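Local coordinates for Ras GTPase-activating-like protein IQGAP2 (Homo sapiens, PDB 4EZA) that probably binds phosphoinositides through an atypical binding domain with a pseudo C2 fold, as part of a Ras GTPase-activating-like signaling protein, at residues E74-Q87 with M96-I108. Residues are numbered along the deposited sequence; the frame is centred on the assembly and turned at random.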
loop_
_atom_site.group_PDB
_atom_site.type_symbol
_atom_site.label_atom_id
_atom_site.label_comp_id
_atom_site.label_asym_id
_atom_site.label_seq_id
_atom_site.Cartn_x
_atom_site.Cartn_y
_atom_site.Cartn_z
ATOM N N GLU A 74 -0.053 11.420 2.141
ATOM C CA GLU A 74 -1.054 10.733 2.947
ATOM C C GLU A 74 -0.406 9.685 3.834
ATOM O O GLU A 74 0.691 9.216 3.562
ATOM C CB GLU A 74 -2.087 10.057 2.039
ATOM C CG GLU A 74 -3.366 10.842 1.886
ATOM C CD GLU A 74 -3.777 11.039 0.443
ATOM O OE1 GLU A 74 -3.884 10.039 -0.308
ATOM O OE2 GLU A 74 -4.010 12.214 0.063
ATOM N N LYS A 75 -1.108 9.321 4.902
ATOM C CA LYS A 75 -0.650 8.287 5.821
ATOM C C LYS A 75 -1.876 7.463 6.226
ATOM O O LYS A 75 -2.949 8.021 6.442
ATOM C CB LYS A 75 -0.050 8.968 7.050
ATOM C CG LYS A 75 0.360 8.088 8.214
ATOM C CD LYS A 75 0.552 8.898 9.523
ATOM C CE LYS A 75 1.061 10.321 9.335
ATOM N NZ LYS A 75 1.174 11.067 10.628
ATOM N N VAL A 76 -1.711 6.149 6.320
ATOM C CA VAL A 76 -2.796 5.252 6.728
ATOM C C VAL A 76 -2.247 4.171 7.657
ATOM O O VAL A 76 -1.117 3.719 7.496
ATOM C CB VAL A 76 -3.536 4.620 5.507
ATOM C CG1 VAL A 76 -2.643 3.625 4.774
ATOM C CG2 VAL A 76 -4.856 3.958 5.932
ATOM N N GLN A 77 -3.036 3.781 8.650
ATOM C CA GLN A 77 -2.681 2.642 9.484
ATOM C C GLN A 77 -3.531 1.458 9.094
ATOM O O GLN A 77 -4.753 1.572 8.957
ATOM C CB GLN A 77 -2.797 2.994 10.970
ATOM C CG GLN A 77 -1.702 3.986 11.394
ATOM C CD GLN A 77 -1.468 4.078 12.893
ATOM O OE1 GLN A 77 -0.452 4.628 13.329
ATOM N NE2 GLN A 77 -2.392 3.557 13.685
ATOM N N LEU A 78 -2.864 0.325 8.909
ATOM C CA LEU A 78 -3.522 -0.918 8.525
ATOM C C LEU A 78 -3.335 -1.985 9.581
ATOM O O LEU A 78 -2.214 -2.240 10.034
ATOM C CB LEU A 78 -2.985 -1.427 7.176
ATOM C CG LEU A 78 -3.082 -0.431 6.016
ATOM C CD1 LEU A 78 -2.397 -1.041 4.822
ATOM C CD2 LEU A 78 -4.566 -0.091 5.683
ATOM N N ASN A 79 -4.437 -2.631 9.921
ATOM C CA ASN A 79 -4.495 -3.653 10.937
ATOM C C ASN A 79 -4.566 -5.009 10.248
ATOM O O ASN A 79 -5.467 -5.273 9.461
ATOM C CB ASN A 79 -5.760 -3.378 11.775
ATOM C CG ASN A 79 -5.985 -4.370 12.897
ATOM O OD1 ASN A 79 -5.716 -5.561 12.773
ATOM N ND2 ASN A 79 -6.507 -3.874 14.007
ATOM N N ILE A 80 -3.615 -5.885 10.556
ATOM C CA ILE A 80 -3.578 -7.221 9.938
ATOM C C ILE A 80 -4.865 -8.031 10.116
ATOM O O ILE A 80 -5.257 -8.775 9.195
ATOM C CB ILE A 80 -2.350 -8.030 10.468
ATOM C CG1 ILE A 80 -2.086 -9.311 9.642
ATOM C CG2 ILE A 80 -2.487 -8.360 11.994
ATOM C CD1 ILE A 80 -1.941 -9.106 8.193
ATOM N N GLN A 81 -5.525 -7.887 11.265
ATOM C CA GLN A 81 -6.775 -8.629 11.516
ATOM C C GLN A 81 -7.854 -8.131 10.563
ATOM O O GLN A 81 -8.658 -8.926 10.062
ATOM C CB GLN A 81 -7.262 -8.479 12.952
ATOM C CG GLN A 81 -6.394 -9.086 14.027
ATOM C CD GLN A 81 -7.195 -9.352 15.274
ATOM O OE1 GLN A 81 -7.700 -8.424 15.923
ATOM N NE2 GLN A 81 -7.340 -10.636 15.618
ATOM N N ASP A 82 -7.869 -6.824 10.301
ATOM C CA ASP A 82 -8.877 -6.269 9.378
ATOM C C ASP A 82 -8.635 -6.760 7.960
ATOM O O ASP A 82 -9.573 -7.137 7.239
ATOM C CB ASP A 82 -8.859 -4.743 9.380
ATOM C CG ASP A 82 -9.384 -4.139 10.658
ATOM O OD1 ASP A 82 -10.154 -4.800 11.389
ATOM O OD2 ASP A 82 -9.016 -2.980 10.926
ATOM N N LEU A 83 -7.373 -6.767 7.556
ATOM C CA LEU A 83 -7.023 -7.253 6.224
ATOM C C LEU A 83 -7.353 -8.723 6.057
ATOM O O LEU A 83 -7.881 -9.128 5.025
ATOM C CB LEU A 83 -5.539 -7.023 5.955
ATOM C CG LEU A 83 -5.111 -5.549 5.886
ATOM C CD1 LEU A 83 -3.600 -5.490 5.601
ATOM C CD2 LEU A 83 -5.893 -4.718 4.863
ATOM N N LEU A 84 -7.075 -9.519 7.087
ATOM C CA LEU A 84 -7.449 -10.932 7.010
ATOM C C LEU A 84 -8.958 -11.137 6.919
ATOM O O LEU A 84 -9.432 -12.027 6.211
ATOM C CB LEU A 84 -6.872 -11.727 8.172
ATOM C CG LEU A 84 -5.373 -11.968 8.076
ATOM C CD1 LEU A 84 -4.889 -12.476 9.421
ATOM C CD2 LEU A 84 -5.072 -12.977 6.990
ATOM N N GLN A 85 -9.711 -10.304 7.633
ATOM C CA GLN A 85 -11.160 -10.382 7.583
ATOM C C GLN A 85 -11.644 -10.093 6.166
ATOM O O GLN A 85 -12.506 -10.815 5.648
ATOM C CB GLN A 85 -11.799 -9.423 8.577
ATOM C CG GLN A 85 -13.294 -9.614 8.622
ATOM C CD GLN A 85 -14.003 -8.535 9.367
ATOM O OE1 GLN A 85 -13.593 -8.147 10.462
ATOM N NE2 GLN A 85 -15.103 -8.044 8.786
ATOM N N MET A 86 -11.071 -9.064 5.539
ATOM C CA MET A 86 -11.406 -8.749 4.146
ATOM C C MET A 86 -11.175 -9.965 3.268
ATOM O O MET A 86 -12.037 -10.318 2.451
ATOM C CB MET A 86 -10.539 -7.609 3.631
ATOM C CG MET A 86 -10.888 -6.305 4.255
ATOM S SD MET A 86 -9.845 -5.014 3.559
ATOM C CE MET A 86 -10.176 -3.735 4.759
ATOM N N GLN A 87 -10.018 -10.604 3.445
ATOM C CA GLN A 87 -9.645 -11.785 2.662
ATOM C C GLN A 87 -10.670 -12.903 2.849
ATOM O O GLN A 87 -11.141 -13.488 1.874
ATOM C CB GLN A 87 -8.239 -12.238 3.053
ATOM C CG GLN A 87 -7.840 -13.581 2.456
ATOM C CD GLN A 87 -6.582 -14.132 3.076
ATOM O OE1 GLN A 87 -6.637 -15.015 3.942
ATOM N NE2 GLN A 87 -5.443 -13.617 2.651
ATOM N N MET A 96 -6.523 1.823 -0.577
ATOM C CA MET A 96 -5.647 2.018 0.577
ATOM C C MET A 96 -5.463 3.510 0.859
ATOM O O MET A 96 -5.372 3.929 2.031
ATOM C CB MET A 96 -4.302 1.330 0.311
ATOM C CG MET A 96 -3.208 1.532 1.355
ATOM S SD MET A 96 -1.725 0.602 0.950
ATOM C CE MET A 96 -1.035 1.566 -0.377
ATOM N N PHE A 97 -5.441 4.295 -0.210
ATOM C CA PHE A 97 -5.577 5.743 -0.143
ATOM C C PHE A 97 -6.686 6.135 -1.099
ATOM O O PHE A 97 -7.133 5.315 -1.894
ATOM C CB PHE A 97 -4.272 6.450 -0.509
ATOM C CG PHE A 97 -3.144 6.151 0.437
ATOM C CD1 PHE A 97 -3.105 6.748 1.700
ATOM C CD2 PHE A 97 -2.130 5.275 0.087
ATOM C CE1 PHE A 97 -2.055 6.486 2.575
ATOM C CE2 PHE A 97 -1.079 4.991 0.982
ATOM C CZ PHE A 97 -1.049 5.611 2.221
ATOM N N ASP A 98 -7.163 7.381 -0.999
ATOM C CA ASP A 98 -8.300 7.833 -1.797
ATOM C C ASP A 98 -8.157 7.486 -3.280
ATOM O O ASP A 98 -9.126 7.093 -3.913
ATOM C CB ASP A 98 -8.528 9.344 -1.621
ATOM C CG ASP A 98 -9.533 9.667 -0.512
ATOM O OD1 ASP A 98 -10.201 8.740 0.010
ATOM O OD2 ASP A 98 -9.668 10.869 -0.174
ATOM N N LYS A 99 -6.941 7.608 -3.805
ATOM C CA LYS A 99 -6.676 7.406 -5.226
ATOM C C LYS A 99 -5.885 6.125 -5.514
ATOM O O LYS A 99 -5.565 5.859 -6.665
ATOM C CB LYS A 99 -5.906 8.605 -5.792
ATOM C CG LYS A 99 -6.647 9.970 -5.745
ATOM C CD LYS A 99 -6.008 11.052 -6.652
ATOM C CE LYS A 99 -4.738 11.714 -6.047
ATOM N NZ LYS A 99 -4.358 13.058 -6.660
ATOM N N VAL A 100 -5.576 5.338 -4.490
ATOM C CA VAL A 100 -4.649 4.223 -4.673
ATOM C C VAL A 100 -5.335 2.897 -4.425
ATOM O O VAL A 100 -5.693 2.587 -3.287
ATOM C CB VAL A 100 -3.428 4.352 -3.739
ATOM C CG1 VAL A 100 -2.491 3.188 -3.937
ATOM C CG2 VAL A 100 -2.670 5.679 -4.010
ATOM N N LYS A 101 -5.512 2.112 -5.493
ATOM C CA LYS A 101 -6.163 0.810 -5.404
ATOM C C LYS A 101 -5.129 -0.293 -5.315
ATOM O O LYS A 101 -4.220 -0.358 -6.148
ATOM C CB LYS A 101 -7.066 0.589 -6.611
ATOM C CG LYS A 101 -8.012 -0.566 -6.456
ATOM C CD LYS A 101 -8.962 -0.566 -7.653
ATOM C CE LYS A 101 -9.899 -1.757 -7.638
ATOM N NZ LYS A 101 -10.424 -2.058 -9.019
ATOM N N VAL A 102 -5.302 -1.173 -4.334
ATOM C CA VAL A 102 -4.363 -2.265 -4.053
ATOM C C VAL A 102 -5.050 -3.610 -3.926
ATOM O O VAL A 102 -6.256 -3.700 -3.651
ATOM C CB VAL A 102 -3.477 -2.028 -2.787
ATOM C CG1 VAL A 102 -2.654 -0.742 -2.925
ATOM C CG2 VAL A 102 -4.314 -2.023 -1.515
ATOM N N ASN A 103 -4.280 -4.670 -4.139
ATOM C CA ASN A 103 -4.759 -6.048 -3.966
ATOM C C ASN A 103 -4.534 -6.493 -2.512
ATOM O O ASN A 103 -3.402 -6.450 -2.020
ATOM C CB ASN A 103 -4.044 -6.954 -4.978
ATOM C CG ASN A 103 -4.457 -8.408 -4.838
ATOM O OD1 ASN A 103 -4.028 -9.105 -3.913
ATOM N ND2 ASN A 103 -5.355 -8.864 -5.718
ATOM N N VAL A 104 -5.608 -6.920 -1.842
ATOM C CA VAL A 104 -5.569 -7.295 -0.418
ATOM C C VAL A 104 -4.591 -8.432 -0.135
ATOM O O VAL A 104 -3.705 -8.301 0.731
ATOM C CB VAL A 104 -6.996 -7.624 0.117
ATOM C CG1 VAL A 104 -6.929 -8.203 1.535
ATOM C CG2 VAL A 104 -7.869 -6.381 0.096
ATOM N N ASN A 105 -4.714 -9.530 -0.877
ATOM C CA ASN A 105 -3.850 -10.681 -0.631
ATOM C C ASN A 105 -2.388 -10.333 -0.770
ATOM O O ASN A 105 -1.576 -10.714 0.075
ATOM C CB ASN A 105 -4.217 -11.874 -1.518
ATOM C CG ASN A 105 -5.462 -12.607 -1.014
ATOM O OD1 ASN A 105 -6.034 -12.271 0.041
ATOM N ND2 ASN A 105 -5.878 -13.622 -1.758
ATOM N N LEU A 106 -2.050 -9.608 -1.832
ATOM C CA LEU A 106 -0.653 -9.273 -2.066
ATOM C C LEU A 106 -0.154 -8.192 -1.114
ATOM O O LEU A 106 1.032 -8.184 -0.776
ATOM C CB LEU A 106 -0.416 -8.893 -3.528
ATOM C CG LEU A 106 -0.715 -10.052 -4.481
ATOM C CD1 LEU A 106 -0.520 -9.537 -5.894
ATOM C CD2 LEU A 106 0.200 -11.254 -4.243
ATOM N N LEU A 107 -1.059 -7.321 -0.660
ATOM C CA LEU A 107 -0.714 -6.351 0.377
ATOM C C LEU A 107 -0.378 -7.065 1.688
ATOM O O LEU A 107 0.600 -6.721 2.334
ATOM C CB LEU A 107 -1.834 -5.342 0.564
ATOM C CG LEU A 107 -1.547 -4.285 1.629
ATOM C CD1 LEU A 107 -0.382 -3.399 1.239
ATOM C CD2 LEU A 107 -2.843 -3.523 1.844
ATOM N N ILE A 108 -1.171 -8.070 2.070
ATOM C CA ILE A 108 -0.897 -8.830 3.292
ATOM C C ILE A 108 0.515 -9.418 3.217
ATOM O O ILE A 108 1.309 -9.293 4.171
ATOM C CB ILE A 108 -1.959 -9.909 3.515
ATOM C CG1 ILE A 108 -3.305 -9.272 3.862
ATOM C CG2 ILE A 108 -1.528 -10.847 4.661
ATOM C CD1 ILE A 108 -4.469 -10.221 3.748
HETATM O O HOH W 1 -4.801 9.309 -2.623
HETATM O O HOH W 2 -6.463 8.976 1.122
#
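Ile108 is a knob packed into a hole formed by Ile80, Leu83, Leu84 and Gln87. With CG1 beside the backbone N (chi1 -69°), Ile108 lays CG1 3.8 Å from Leu83 CB, the two side chains running past each other in opposite directions. This leaves Ile108 CG2 to meet Ile80 CD1 at 4.0 Å. Val104 adds CG1 against Leu83 O. The axes of segments 80-87 and 104-108 come within 9.8 Å, with their N-to-C directions 147° apart, so roughly antiparallel. Further along, Leu78 CD1 touches Leu107 CD2 of helix 104-112, and Val76 CG1 packs 3.6 Å from Phe97 CZ. Glu74 CB also meets the Phe97 ring, while the edge of the ring points at Lys75 C. The contacts of Glu74, Lys75 and Val76 join the edge strand 71-79 of the four-stranded antiparallel sheet to the smaller sheet of the pseudo C2 fold, where Met96 and Phe97 form a classic beta bulge opposite Val100. The polar link between the helices is one hydrogen bond, from Gln87 NE2 to Asn105 OD1 at 3.0 Å. The donor sits well above the carbonyl plane of Asn105, and the two amides are nearly perpendicular (85°). A leucine in place of Gln87 would probably leave Asn105 OD1 without this donor and the Asn105 amide freer to turn. At the other end, two waters link Glu74 to the turn 97-100. Glu74 OE1 accepts from one water, at 2.6 Å, that also takes the Lys99 N-H; a second accepts from Asp98 N and donates weakly to Glu74 OE1.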